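Local coordinates for EDD domain protein, DegV family (Ruminococcus gnavus, PDB 3JR7) that is of unknown function but probably binds lipids, as other members of the DegV family do, at residues G201-M209 / Q219-A229. Residues are numbered along the deposited sequence; the frame is centred on the assembly and turned at random.
Sequences GALNIKPIM and QKEKARGMKKA
Lys206 lays its aliphatic chain against the first turn of helix 226-240: CB touches Ala229 CB at 3.7 Å, and the chain, bent at chi2 (-63°), crosses selenomethionine Met226 at about a right angle, where the two CE carbons press tightly together. Shortened to an alanine, Lys206 would keep the CB contact with Ala229, but the Met226 methyl would probably lose the chain it packs against, opening a gap on that side. On the same face Ile208, with CG1 anti to its carbonyl carbon (chi1 -68°), carries CD1 over Lys222 CA at 3.6 Å and onto Ala229 CB. On the opposite face, Ile205 CD1 lies between Arg224 CG and Lys222 CD, Pro207 CB meets the Gln219 amide, and the selenium of Met209 rests on Gln219 CA and CB. The extended Arg224 passes the Asn204 amide, their planes 52° apart, and Ala202 CB covers one face of its guanidinium. Backbone hydrogen bonds join the two antiparallel strands, Lys206 N to Ala223 O being short at 2.6 Å. Ile208 O accepts from both Lys220 N (2.8 Å) and Glu221 N (3.3 Å), the mark of a classic beta bulge. Gly225, at the N-cap position of the helix, gives its N-H to Asn204 O. This hairpin forms one margin of a mixed sheet: strand 217-224 is outermost, strand 205-211 pairs on its other edge with antiparallel strand 176-179, and helix 226-240 packs over the Ile208 face through Lys232 and Met233.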
ATOM      1  N   GLY A 201     -21.513   9.167 -17.364  1.00 52.42           N
ATOM      2  CA  GLY A 201     -22.027   8.341 -18.463  1.00 50.85           C
ATOM      3  C   GLY A 201     -22.696   7.058 -17.966  1.00 49.06           C
ATOM      4  O   GLY A 201     -23.398   7.080 -16.949  1.00 48.42           O
ATOM      5  N   ALA A 202     -22.461   5.948 -18.680  1.00 47.10           N
ATOM      6  CA  ALA A 202     -23.057   4.646 -18.363  1.00 45.60           C
ATOM      7  C   ALA A 202     -22.907   4.300 -16.882  1.00 44.53           C
ATOM      8  O   ALA A 202     -21.818   4.402 -16.326  1.00 43.71           O
ATOM      9  CB  ALA A 202     -22.415   3.552 -19.223  1.00 45.41           C
ATOM     10  N   LEU A 203     -23.994   3.859 -16.254  1.00 43.16           N
ATOM     11  CA  LEU A 203     -23.969   3.575 -14.812  1.00 42.63           C
ATOM     12  C   LEU A 203     -23.050   2.404 -14.386  1.00 40.55           C
ATOM     13  O   LEU A 203     -22.687   2.319 -13.202  1.00 39.90           O
ATOM     14  CB  LEU A 203     -25.393   3.367 -14.254  1.00 43.79           C
ATOM     15  CG  LEU A 203     -26.171   4.652 -13.888  1.00 45.58           C
ATOM     16  CD1 LEU A 203     -27.619   4.327 -13.487  1.00 45.58           C
ATOM     17  CD2 LEU A 203     -25.456   5.459 -12.765  1.00 47.23           C
ATOM     18  N   ASN A 204     -22.678   1.532 -15.332  1.00 37.75           N
ATOM     19  CA  ASN A 204     -21.756   0.440 -15.042  1.00 35.47           C
ATOM     20  C   ASN A 204     -20.308   0.733 -15.479  1.00 34.19           C
ATOM     21  O   ASN A 204     -19.481  -0.182 -15.451  1.00 32.98           O
ATOM     22  CB  ASN A 204     -22.240  -0.898 -15.634  1.00 35.03           C
ATOM     23  CG  ASN A 204     -22.394  -0.865 -17.154  1.00 34.87           C
ATOM     24  OD1 ASN A 204     -22.576   0.210 -17.763  1.00 33.97           O
ATOM     25  ND2 ASN A 204     -22.374  -2.064 -17.781  1.00 33.98           N
ATOM     26  N   ILE A 205     -20.001   1.973 -15.862  1.00 32.30           N
ATOM     27  CA  ILE A 205     -18.621   2.325 -16.233  1.00 32.51           C
ATOM     28  C   ILE A 205     -17.684   2.131 -15.047  1.00 30.86           C
ATOM     29  O   ILE A 205     -18.013   2.519 -13.948  1.00 30.77           O
ATOM     30  CB  ILE A 205     -18.496   3.766 -16.730  1.00 32.81           C
ATOM     31  CG1 ILE A 205     -18.715   3.778 -18.224  1.00 36.08           C
ATOM     32  CG2 ILE A 205     -17.080   4.201 -16.744  1.00 34.07           C
ATOM     33  CD1 ILE A 205     -17.468   3.261 -18.940  1.00 35.82           C
ATOM     34  N   LYS A 206     -16.576   1.453 -15.249  1.00 29.53           N
ATOM     35  CA  LYS A 206     -15.591   1.265 -14.178  1.00 29.07           C
ATOM     36  C   LYS A 206     -14.261   1.865 -14.654  1.00 28.50           C
ATOM     37  O   LYS A 206     -13.686   1.343 -15.585  1.00 27.85           O
ATOM     38  CB  LYS A 206     -15.386  -0.218 -13.879  1.00 29.15           C
ATOM     39  CG  LYS A 206     -16.597  -0.993 -13.473  1.00 31.70           C
ATOM     40  CD  LYS A 206     -17.169  -0.493 -12.180  1.00 35.13           C
ATOM     41  CE  LYS A 206     -18.113  -1.461 -11.596  1.00 38.03           C
ATOM     42  NZ  LYS A 206     -19.506  -1.178 -12.002  1.00 39.45           N
ATOM     43  N   PRO A 207     -13.794   2.978 -14.032  1.00 27.93           N
ATOM     44  CA  PRO A 207     -12.452   3.463 -14.300  1.00 27.67           C
ATOM     45  C   PRO A 207     -11.357   2.469 -13.894  1.00 25.70           C
ATOM     46  O   PRO A 207     -11.443   1.841 -12.835  1.00 26.00           O
ATOM     47  CB  PRO A 207     -12.342   4.727 -13.436  1.00 27.64           C
ATOM     48  CG  PRO A 207     -13.717   5.104 -13.102  1.00 29.22           C
ATOM     49  CD  PRO A 207     -14.515   3.845 -13.084  1.00 28.21           C
ATOM     50  N   ILE A 208     -10.340   2.339 -14.725  1.00 24.81           N
ATOM     51  CA  ILE A 208      -9.134   1.669 -14.332  1.00 23.93           C
ATOM     52  C   ILE A 208      -8.200   2.789 -13.860  1.00 23.89           C
ATOM     53  O   ILE A 208      -7.858   3.699 -14.632  1.00 22.83           O
ATOM     54  CB  ILE A 208      -8.454   0.906 -15.459  1.00 24.36           C
ATOM     55  CG1 ILE A 208      -9.294  -0.315 -15.921  1.00 25.42           C
ATOM     56  CG2 ILE A 208      -7.077   0.415 -14.961  1.00 23.26           C
ATOM     57  CD1 ILE A 208     -10.585   0.053 -16.666  1.00 27.46           C
HETATM   58  N   MSE A 209      -7.833   2.759 -12.589  1.00 23.51           N
HETATM   59  CA  MSE A 209      -7.051   3.853 -12.021  1.00 23.73           C
HETATM   60  C   MSE A 209      -5.630   3.348 -11.804  1.00 22.95           C
HETATM   61  O   MSE A 209      -5.372   2.152 -11.838  1.00 21.35           O
HETATM   62  CB  MSE A 209      -7.607   4.318 -10.692  1.00 24.48           C
HETATM   63  CG  MSE A 209      -9.067   4.646 -10.670  1.00 28.54           C
HETATM   64 SE   MSE A 209      -9.422   6.268 -11.653  1.00 37.30          SE
HETATM   65  CE  MSE A 209      -8.522   7.546 -10.597  1.00 38.44           C
ATOM     66  N   GLN A 219      -6.474   8.358 -13.950  1.00 29.02           N
ATOM     67  CA  GLN A 219      -7.257   7.391 -14.701  1.00 29.30           C
ATOM     68  C   GLN A 219      -6.464   6.900 -15.923  1.00 29.06           C
ATOM     69  O   GLN A 219      -5.958   7.686 -16.719  1.00 28.85           O
ATOM     70  CB  GLN A 219      -8.568   8.021 -15.103  1.00 29.31           C
ATOM     71  CG  GLN A 219      -9.463   7.021 -15.794  1.00 30.75           C
ATOM     72  CD  GLN A 219     -10.866   7.496 -15.941  1.00 32.01           C
ATOM     73  OE1 GLN A 219     -11.496   7.201 -16.930  1.00 39.38           O
ATOM     74  NE2 GLN A 219     -11.366   8.207 -14.975  1.00 30.29           N
ATOM     75  N   LYS A 220      -6.316   5.596 -16.035  1.00 29.07           N
ATOM     76  CA  LYS A 220      -5.604   4.960 -17.125  1.00 29.20           C
ATOM     77  C   LYS A 220      -6.523   4.505 -18.237  1.00 29.78           C
ATOM     78  O   LYS A 220      -6.091   4.404 -19.367  1.00 30.32           O
ATOM     79  CB  LYS A 220      -4.907   3.705 -16.597  1.00 30.53           C
ATOM     80  CG  LYS A 220      -4.008   3.934 -15.375  1.00 32.12           C
ATOM     81  CD  LYS A 220      -2.831   4.770 -15.732  1.00 36.13           C
ATOM     82  CE  LYS A 220      -1.723   3.956 -16.370  1.00 40.12           C
ATOM     83  NZ  LYS A 220      -0.591   4.856 -16.849  1.00 42.30           N
ATOM     84  N   GLU A 221      -7.765   4.148 -17.898  1.00 29.37           N
ATOM     85  CA  GLU A 221      -8.728   3.561 -18.859  1.00 29.53           C
ATOM     86  C   GLU A 221     -10.092   3.506 -18.206  1.00 28.74           C
ATOM     87  O   GLU A 221     -10.265   3.923 -17.064  1.00 27.81           O
ATOM     88  CB  GLU A 221      -8.308   2.138 -19.270  1.00 29.79           C
ATOM     89  CG  GLU A 221      -7.649   2.036 -20.607  1.00 33.94           C
ATOM     90  CD  GLU A 221      -8.619   2.229 -21.788  1.00 37.82           C
ATOM     91  OE1 GLU A 221      -8.149   2.062 -22.919  1.00 42.23           O
ATOM     92  OE2 GLU A 221      -9.834   2.492 -21.606  1.00 40.19           O
ATOM     93  N   LYS A 222     -11.043   2.923 -18.926  1.00 28.66           N
ATOM     94  CA  LYS A 222     -12.353   2.672 -18.407  1.00 28.62           C
ATOM     95  C   LYS A 222     -13.032   1.638 -19.276  1.00 27.69           C
ATOM     96  O   LYS A 222     -12.637   1.409 -20.408  1.00 27.56           O
ATOM     97  CB  LYS A 222     -13.208   3.945 -18.411  1.00 29.56           C
ATOM     98  CG  LYS A 222     -13.494   4.450 -19.824  1.00 32.40           C
ATOM     99  CD  LYS A 222     -14.335   5.700 -19.768  1.00 37.63           C
ATOM    100  CE  LYS A 222     -14.677   6.157 -21.190  1.00 40.40           C
ATOM    101  NZ  LYS A 222     -15.284   7.537 -21.068  1.00 44.33           N
ATOM    102  N   ALA A 223     -14.055   1.028 -18.713  1.00 26.96           N
ATOM    103  CA  ALA A 223     -14.807  -0.011 -19.384  1.00 27.39           C
ATOM    104  C   ALA A 223     -16.181  -0.117 -18.752  1.00 27.48           C
ATOM    105  O   ALA A 223     -16.351   0.177 -17.552  1.00 28.04           O
ATOM    106  CB  ALA A 223     -14.087  -1.350 -19.268  1.00 26.10           C
ATOM    107  N   ARG A 224     -17.142  -0.637 -19.515  1.00 27.81           N
ATOM    108  CA  ARG A 224     -18.460  -0.945 -18.974  1.00 28.26           C
ATOM    109  C   ARG A 224     -18.483  -2.282 -18.295  1.00 27.39           C
ATOM    110  O   ARG A 224     -18.290  -3.301 -18.908  1.00 27.46           O
ATOM    111  CB  ARG A 224     -19.522  -0.900 -20.068  1.00 29.34           C
ATOM    112  CG  ARG A 224     -19.671   0.457 -20.644  1.00 32.26           C
ATOM    113  CD  ARG A 224     -20.948   0.546 -21.450  1.00 34.96           C
ATOM    114  NE  ARG A 224     -21.087   1.885 -21.986  1.00 36.43           N
ATOM    115  CZ  ARG A 224     -22.061   2.264 -22.811  1.00 35.23           C
ATOM    116  NH1 ARG A 224     -23.002   1.419 -23.211  1.00 33.38           N
ATOM    117  NH2 ARG A 224     -22.083   3.503 -23.247  1.00 34.19           N
ATOM    118  N   GLY A 225     -18.733  -2.278 -17.009  1.00 27.88           N
ATOM    119  CA  GLY A 225     -18.755  -3.489 -16.228  1.00 28.41           C
ATOM    120  C   GLY A 225     -17.386  -3.988 -15.781  1.00 28.71           C
ATOM    121  O   GLY A 225     -16.351  -3.767 -16.427  1.00 28.97           O
HETATM  122  N   MSE A 226     -17.408  -4.715 -14.686  1.00 28.51           N
HETATM  123  CA  MSE A 226     -16.204  -5.125 -13.995  1.00 29.50           C
HETATM  124  C   MSE A 226     -15.402  -6.126 -14.814  1.00 29.37           C
HETATM  125  O   MSE A 226     -14.181  -6.156 -14.748  1.00 28.59           O
HETATM  126  CB  MSE A 226     -16.644  -5.723 -12.662  1.00 29.71           C
HETATM  127  CG  MSE A 226     -15.615  -6.122 -11.791  1.00 32.48           C
HETATM  128 SE   MSE A 226     -14.304  -4.774 -11.406  1.00 39.79          SE
HETATM  129  CE  MSE A 226     -15.466  -3.349 -10.670  1.00 19.20           C
ATOM    130  N   LYS A 227     -16.091  -6.989 -15.564  1.00 29.42           N
ATOM    131  CA  LYS A 227     -15.407  -8.043 -16.294  1.00 28.88           C
ATOM    132  C   LYS A 227     -14.497  -7.453 -17.355  1.00 27.54           C
ATOM    133  O   LYS A 227     -13.316  -7.855 -17.484  1.00 26.57           O
ATOM    134  CB  LYS A 227     -16.419  -8.973 -16.949  1.00 30.22           C
ATOM    135  CG  LYS A 227     -15.757 -10.182 -17.612  1.00 34.37           C
ATOM    136  CD  LYS A 227     -16.811 -11.095 -18.271  1.00 38.96           C
ATOM    137  CE  LYS A 227     -16.494 -11.354 -19.728  1.00 42.21           C
ATOM    138  NZ  LYS A 227     -16.531 -10.074 -20.564  1.00 45.68           N
ATOM    139  N   LYS A 228     -15.034  -6.509 -18.130  1.00 25.66           N
ATOM    140  CA  LYS A 228     -14.210  -5.837 -19.131  1.00 24.66           C
ATOM    141  C   LYS A 228     -13.127  -4.939 -18.465  1.00 23.38           C
ATOM    142  O   LYS A 228     -12.009  -4.834 -18.974  1.00 21.46           O
ATOM    143  CB  LYS A 228     -15.055  -5.042 -20.096  1.00 25.52           C
ATOM    144  CG  LYS A 228     -15.732  -5.924 -21.127  1.00 30.07           C
ATOM    145  CD  LYS A 228     -16.654  -5.095 -22.050  1.00 36.24           C
ATOM    146  CE  LYS A 228     -17.375  -5.984 -23.084  1.00 39.93           C
ATOM    147  NZ  LYS A 228     -17.388  -5.218 -24.401  1.00 44.17           N
ATOM    148  N   ALA A 229     -13.452  -4.309 -17.343  1.00 21.48           N
ATOM    149  CA  ALA A 229     -12.475  -3.439 -16.660  1.00 22.04           C
ATOM    150  C   ALA A 229     -11.272  -4.259 -16.161  1.00 21.90           C
ATOM    151  O   ALA A 229     -10.127  -3.810 -16.227  1.00 21.38           O
ATOM    152  CB  ALA A 229     -13.136  -2.660 -15.508  1.00 21.12           C
TER